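Local atomic coordinates of acetylornithine aminotransferase (Aquifex aeolicus, PDB entry 2EH6), a protein that transfers the amino group of N(2)-acetyl-L-ornithine to 2-oxoglutarate with pyridoxal 5'-phosphate as cofactor, a step in arginine biosynthesis. Residues 13-18 with 23-28; 227-232 with 315-320. All blocks are in the same frame, centred on the assembly; numbering follows the deposited sequence.

In the fold
Both contacts reach the same mixed sheet, one near each border: strand 12-18, in interaction 1, and strand 313-317, in interaction 2, are its outermost strands within the chain. Their centres lie 33 Å apart and their nearest atoms about 15 Å, so the two never touch. Interaction 1, its centre about 26 Å from the centre of the chain, is a local hairpin beside the second subunit and away from the cofactor. The centre of interaction 2 lies about 12 Å from that of the chain; this contact ties the sheet's other border to a loop after strand 208-212 of the other mixed sheet, in the cofactor-binding domain. The H229 side chain is about 8 Å from that of E213, an inferred pyridoxal phosphate-binding residue.

Interaction 1: residues 13-18 with 23-28; sequences KFVRGK and YDEEGK
Y23 is opposed by two residues, V15 and R16, across an antiparallel pair of strands: V15 N gives its hydrogen to Y23 O at 3.0 Å, and Y23 N returns one to R16 O at 2.9 Å. Further along, E25 N binds K13 O at 2.8 Å, while F14 and D24 form a non-hydrogen-bonded pair whose side chains diverge. The Y23 ring lies with its edge to R16 O, and its CE1 comes 4.2 Å from K18 CB; its hydroxyl is hydrogen-bonded to E29. E25 CG meets V15 CG1 at 3.5 Å, the two side chains crossing at about a right angle. The E25 carboxylate lies against the aliphatic part of K13, whose NZ goes on to a salt bridge with E68 of the second subunit. The ring of F14 turns its edge to the Y23 carbonyl and packs edge-to-face with Y30 and with Y67 of the second subunit. D24 sets its CG between its own backbone N and carbonyl carbon (chi1 68°), which brings OD1 back over the type I turn from D24 to G27, where it accepts from K28 N, just past the turn, at 3.0 Å and from above the carboxylate plane; OD2 is hydrogen-bonded to Y30. Strands 12-18 and 21-24 form a beta hairpin, and the one-residue shift between F14 and R16 is its classic beta bulge.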
loop_
_atom_site.group_PDB
_atom_site.type_symbol
_atom_site.label_atom_id
_atom_site.label_comp_id
_atom_site.label_asym_id
_atom_site.label_seq_id
_atom_site.Cartn_x
_atom_site.Cartn_y
_atom_site.Cartn_z
ATOM N N LYS A 13 3.334 -13.438 -20.645
ATOM C CA LYS A 13 4.403 -12.788 -19.904
ATOM C C LYS A 13 4.919 -11.552 -20.625
ATOM O O LYS A 13 5.676 -11.654 -21.593
ATOM C CB LYS A 13 5.560 -13.766 -19.680
ATOM C CG LYS A 13 5.188 -15.036 -18.922
ATOM C CD LYS A 13 6.345 -16.032 -18.938
ATOM C CE LYS A 13 6.222 -17.079 -17.835
ATOM N NZ LYS A 13 5.462 -18.292 -18.268
ATOM N N PHE A 14 4.512 -10.379 -20.153
ATOM C CA PHE A 14 4.953 -9.136 -20.764
ATOM C C PHE A 14 6.354 -8.786 -20.280
ATOM O O PHE A 14 6.749 -9.145 -19.174
ATOM C CB PHE A 14 3.958 -8.014 -20.449
ATOM C CG PHE A 14 2.599 -8.228 -21.065
ATOM C CD1 PHE A 14 2.465 -8.386 -22.448
ATOM C CD2 PHE A 14 1.456 -8.298 -20.269
ATOM C CE1 PHE A 14 1.212 -8.613 -23.029
ATOM C CE2 PHE A 14 0.199 -8.526 -20.840
ATOM C CZ PHE A 14 0.076 -8.683 -22.223
ATOM N N VAL A 15 7.119 -8.093 -21.114
ATOM C CA VAL A 15 8.471 -7.733 -20.729
ATOM C C VAL A 15 8.772 -6.268 -20.996
ATOM O O VAL A 15 9.655 -5.683 -20.366
ATOM C CB VAL A 15 9.514 -8.594 -21.491
ATOM C CG1 VAL A 15 9.295 -10.073 -21.188
ATOM C CG2 VAL A 15 9.403 -8.341 -22.977
ATOM N N ARG A 16 8.037 -5.678 -21.928
ATOM C CA ARG A 16 8.256 -4.288 -22.284
ATOM C C ARG A 16 7.021 -3.650 -22.888
ATOM O O ARG A 16 6.178 -4.325 -23.483
ATOM C CB ARG A 16 9.414 -4.194 -23.282
ATOM C CG ARG A 16 9.548 -2.850 -23.980
ATOM C CD ARG A 16 10.700 -2.880 -24.976
ATOM N NE ARG A 16 11.972 -3.180 -24.322
ATOM C CZ ARG A 16 12.737 -2.279 -23.713
ATOM N NH1 ARG A 16 12.372 -1.002 -23.673
ATOM N NH2 ARG A 16 13.867 -2.660 -23.137
ATOM N N GLY A 17 6.920 -2.337 -22.732
ATOM C CA GLY A 17 5.793 -1.627 -23.295
ATOM C C GLY A 17 6.238 -0.367 -24.008
ATOM O O GLY A 17 7.262 0.220 -23.671
ATOM N N LYS A 18 5.469 0.044 -25.006
ATOM C CA LYS A 18 5.766 1.257 -25.755
ATOM C C LYS A 18 4.453 1.861 -26.214
ATOM O O LYS A 18 3.738 1.263 -27.018
ATOM C CB LYS A 18 6.644 0.951 -26.973
ATOM C CG LYS A 18 7.123 2.205 -27.690
ATOM C CD LYS A 18 7.740 3.180 -26.690
ATOM C CE LYS A 18 8.578 4.251 -27.368
ATOM N NZ LYS A 18 8.553 5.528 -26.589
ATOM N N TYR A 23 4.539 -5.930 -25.249
ATOM C CA TYR A 23 5.215 -7.032 -25.935
ATOM C C TYR A 23 5.551 -8.132 -24.942
ATOM O O TYR A 23 6.108 -7.858 -23.880
ATOM C CB TYR A 23 6.495 -6.522 -26.602
ATOM C CG TYR A 23 6.235 -5.369 -27.534
ATOM C CD1 TYR A 23 6.047 -4.076 -27.036
ATOM C CD2 TYR A 23 6.078 -5.581 -28.902
ATOM C CE1 TYR A 23 5.699 -3.026 -27.877
ATOM C CE2 TYR A 23 5.728 -4.535 -29.755
ATOM C CZ TYR A 23 5.537 -3.264 -29.235
ATOM O OH TYR A 23 5.159 -2.234 -30.064
ATOM N N ASP A 24 5.207 -9.375 -25.277
ATOM C CA ASP A 24 5.496 -10.486 -24.383
ATOM C C ASP A 24 6.867 -11.107 -24.657
ATOM O O ASP A 24 7.608 -10.628 -25.513
ATOM C CB ASP A 24 4.390 -11.552 -24.455
ATOM C CG ASP A 24 4.348 -12.289 -25.788
ATOM O OD1 ASP A 24 5.305 -12.169 -26.585
ATOM O OD2 ASP A 24 3.352 -13.006 -26.026
ATOM N N GLU A 25 7.203 -12.162 -23.918
ATOM C CA GLU A 25 8.498 -12.829 -24.038
ATOM C C GLU A 25 8.785 -13.384 -25.452
ATOM O O GLU A 25 9.923 -13.651 -25.817
ATOM C CB GLU A 25 8.561 -13.947 -23.001
ATOM C CG GLU A 25 8.529 -13.426 -21.562
ATOM C CD GLU A 25 9.002 -14.518 -20.626
ATOM O OE1 GLU A 25 8.651 -15.670 -20.845
ATOM O OE2 GLU A 25 9.693 -14.199 -19.655
ATOM N N GLU A 26 7.709 -13.611 -26.242
ATOM C CA GLU A 26 7.936 -14.078 -27.610
ATOM C C GLU A 26 8.003 -12.921 -28.613
ATOM O O GLU A 26 8.063 -13.115 -29.818
ATOM C CB GLU A 26 6.823 -15.047 -28.014
ATOM C CG GLU A 26 6.522 -16.105 -26.955
ATOM C CD GLU A 26 7.768 -16.895 -26.632
ATOM O OE1 GLU A 26 8.590 -17.090 -27.517
ATOM O OE2 GLU A 26 7.869 -17.379 -25.502
ATOM N N GLY A 27 7.937 -11.682 -28.078
ATOM C CA GLY A 27 8.023 -10.513 -28.949
ATOM C C GLY A 27 6.666 -10.184 -29.584
ATOM O O GLY A 27 6.518 -9.262 -30.374
ATOM N N LYS A 28 5.626 -10.950 -29.259
ATOM C CA LYS A 28 4.356 -10.640 -29.883
ATOM C C LYS A 28 3.801 -9.340 -29.324
ATOM O O LYS A 28 4.005 -8.992 -28.168
ATOM C CB LYS A 28 3.387 -11.789 -29.593
ATOM C CG LYS A 28 1.947 -11.444 -29.977
ATOM C CD LYS A 28 0.982 -12.601 -29.708
ATOM C CE LYS A 28 -0.142 -12.683 -30.746
ATOM N NZ LYS A 28 -1.086 -13.734 -30.369
#

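Interaction 2: residues 227-232 with 315-320; sequences YQHFNL and KGRGLM
R317 reaches across to H229 and F230, passing its aliphatic arm over one face of the imidazole. The modelled approach of CD to that ring is doubtfully tight; the two side chains run antiparallel alongside one another. The arginine chain bends about its CG-CD bond (chi3 -66°), which brings the guanidinium back along H229, its plane 33° from the imidazole and NH1 3.6 Å from H229 ND1. The other terminal nitrogen, NH2, comes 3.6 Å from F230 CZ, with the phenyl and guanidinium planes nearly perpendicular at 85°. No hydrogen bond joins the two segments; they meet through these three side chains alone. R317 ends strand 313-317 and opens a type II' turn to M320, the tight link of a beta hairpin with strand 320-324, closed by R317 N to M320 O and M320 N to R317 O, both 3.0 Å. On the facing side H229 lies in a short 3-10 segment, and its NE2 is hydrogen-bonded to T221 O, which helps to set the rotation of the ring. F230 is backed by E192 and L195 of helix 192-205 and by V180. Behind them Y227 O accepts from both F230 N and L232 N, and Y227 N is hydrogen-bonded to E213.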
loop_
_atom_site.group_PDB
_atom_site.type_symbol
_atom_site.label_atom_id
_atom_site.label_comp_id
_atom_site.label_asym_id
_atom_site.label_seq_id
_atom_site.Cartn_x
_atom_site.Cartn_y
_atom_site.Cartn_z
ATOM N N TYR A 227 -16.951 12.573 -10.278
ATOM C CA TYR A 227 -18.073 13.191 -9.570
ATOM C C TYR A 227 -18.478 14.530 -10.183
ATOM O O TYR A 227 -19.591 15.004 -9.972
ATOM C CB TYR A 227 -17.745 13.372 -8.079
ATOM C CG TYR A 227 -16.847 14.545 -7.730
ATOM C CD1 TYR A 227 -17.316 15.864 -7.791
ATOM C CD2 TYR A 227 -15.530 14.336 -7.320
ATOM C CE1 TYR A 227 -16.492 16.939 -7.454
ATOM C CE2 TYR A 227 -14.701 15.400 -6.984
ATOM C CZ TYR A 227 -15.184 16.701 -7.053
ATOM O OH TYR A 227 -14.345 17.751 -6.740
ATOM N N GLN A 228 -17.574 15.129 -10.950
ATOM C CA GLN A 228 -17.842 16.418 -11.574
ATOM C C GLN A 228 -18.912 16.334 -12.661
ATOM O O GLN A 228 -19.505 17.344 -13.035
ATOM C CB GLN A 228 -16.544 16.994 -12.150
ATOM C CG GLN A 228 -15.437 17.133 -11.115
ATOM C CD GLN A 228 -14.123 17.587 -11.719
ATOM O OE1 GLN A 228 -13.675 17.051 -12.728
ATOM N NE2 GLN A 228 -13.491 18.570 -11.092
ATOM N N HIS A 229 -19.159 15.133 -13.169
ATOM C CA HIS A 229 -20.180 14.949 -14.194
ATOM C C HIS A 229 -21.561 15.253 -13.615
ATOM O O HIS A 229 -22.498 15.576 -14.345
ATOM C CB HIS A 229 -20.173 13.505 -14.706
ATOM C CG HIS A 229 -19.079 13.202 -15.684
ATOM N ND1 HIS A 229 -19.042 13.743 -16.952
ATOM C CD2 HIS A 229 -18.008 12.376 -15.597
ATOM C CE1 HIS A 229 -17.999 13.261 -17.605
ATOM N NE2 HIS A 229 -17.355 12.429 -16.805
ATOM N N PHE A 230 -21.679 15.151 -12.296
ATOM C CA PHE A 230 -22.954 15.381 -11.625
ATOM C C PHE A 230 -22.901 16.535 -10.631
ATOM O O PHE A 230 -23.782 16.670 -9.782
ATOM C CB PHE A 230 -23.374 14.101 -10.905
ATOM C CG PHE A 230 -23.349 12.883 -11.781
ATOM C CD1 PHE A 230 -24.439 12.563 -12.585
ATOM C CD2 PHE A 230 -22.220 12.067 -11.824
ATOM C CE1 PHE A 230 -24.406 11.448 -13.421
ATOM C CE2 PHE A 230 -22.176 10.950 -12.656
ATOM C CZ PHE A 230 -23.271 10.640 -13.456
ATOM N N ASN A 231 -21.867 17.364 -10.738
ATOM C CA ASN A 231 -21.705 18.503 -9.842
ATOM C C ASN A 231 -21.890 18.112 -8.379
ATOM O O ASN A 231 -22.518 18.834 -7.605
ATOM C CB ASN A 231 -22.699 19.611 -10.211
ATOM C CG ASN A 231 -22.435 20.194 -11.586
ATOM O OD1 ASN A 231 -21.347 20.708 -11.855
ATOM N ND2 ASN A 231 -23.427 20.117 -12.466
ATOM N N LEU A 232 -21.342 16.963 -8.003
ATOM C CA LEU A 232 -21.446 16.492 -6.628
ATOM C C LEU A 232 -20.477 17.262 -5.740
ATOM O O LEU A 232 -19.557 17.913 -6.236
ATOM C CB LEU A 232 -21.134 14.995 -6.558
ATOM C CG LEU A 232 -22.132 14.093 -7.278
ATOM C CD1 LEU A 232 -21.570 12.693 -7.405
ATOM C CD2 LEU A 232 -23.443 14.090 -6.519
ATOM N N LYS A 315 -22.014 0.207 -21.668
ATOM C CA LYS A 315 -22.071 0.960 -20.421
ATOM C C LYS A 315 -20.806 1.778 -20.224
ATOM O O LYS A 315 -19.793 1.540 -20.885
ATOM C CB LYS A 315 -22.226 -0.014 -19.253
ATOM C CG LYS A 315 -23.323 -1.056 -19.463
ATOM C CD LYS A 315 -23.175 -2.251 -18.526
ATOM C CE LYS A 315 -23.399 -1.878 -17.073
ATOM N NZ LYS A 315 -23.336 -3.078 -16.187
ATOM N N GLY A 316 -20.868 2.748 -19.319
ATOM C CA GLY A 316 -19.697 3.556 -19.044
ATOM C C GLY A 316 -19.713 4.977 -19.567
ATOM O O GLY A 316 -20.665 5.418 -20.208
ATOM N N ARG A 317 -18.628 5.689 -19.296
ATOM C CA ARG A 317 -18.485 7.074 -19.708
ATOM C C ARG A 317 -17.008 7.332 -20.002
ATOM O O ARG A 317 -16.134 6.738 -19.367
ATOM C CB ARG A 317 -18.975 7.973 -18.572
ATOM C CG ARG A 317 -18.973 9.453 -18.861
ATOM C CD ARG A 317 -19.289 10.219 -17.582
ATOM N NE ARG A 317 -20.647 9.993 -17.093
ATOM C CZ ARG A 317 -21.716 10.670 -17.507
ATOM N NH1 ARG A 317 -21.591 11.624 -18.423
ATOM N NH2 ARG A 317 -22.911 10.398 -17.000
ATOM N N GLY A 318 -16.732 8.214 -20.960
ATOM C CA GLY A 318 -15.354 8.522 -21.309
ATOM C C GLY A 318 -14.614 7.292 -21.804
ATOM O O GLY A 318 -15.043 6.659 -22.772
ATOM N N LEU A 319 -13.503 6.952 -21.153
ATOM C CA LEU A 319 -12.733 5.779 -21.541
ATOM C C LEU A 319 -12.848 4.655 -20.515
ATOM O O LEU A 319 -11.945 3.824 -20.367
ATOM C CB LEU A 319 -11.260 6.141 -21.793
ATOM C CG LEU A 319 -11.015 6.924 -23.093
ATOM C CD1 LEU A 319 -9.538 7.244 -23.255
ATOM C CD2 LEU A 319 -11.510 6.103 -24.276
ATOM N N MET A 320 -13.958 4.659 -19.784
ATOM C CA MET A 320 -14.251 3.600 -18.832
ATOM C C MET A 320 -15.533 3.018 -19.404
ATOM O O MET A 320 -16.639 3.433 -19.045
ATOM C CB MET A 320 -14.515 4.127 -17.423
ATOM C CG MET A 320 -14.693 2.982 -16.428
ATOM S SD MET A 320 -15.105 3.462 -14.750
ATOM C CE MET A 320 -13.613 4.177 -14.253
#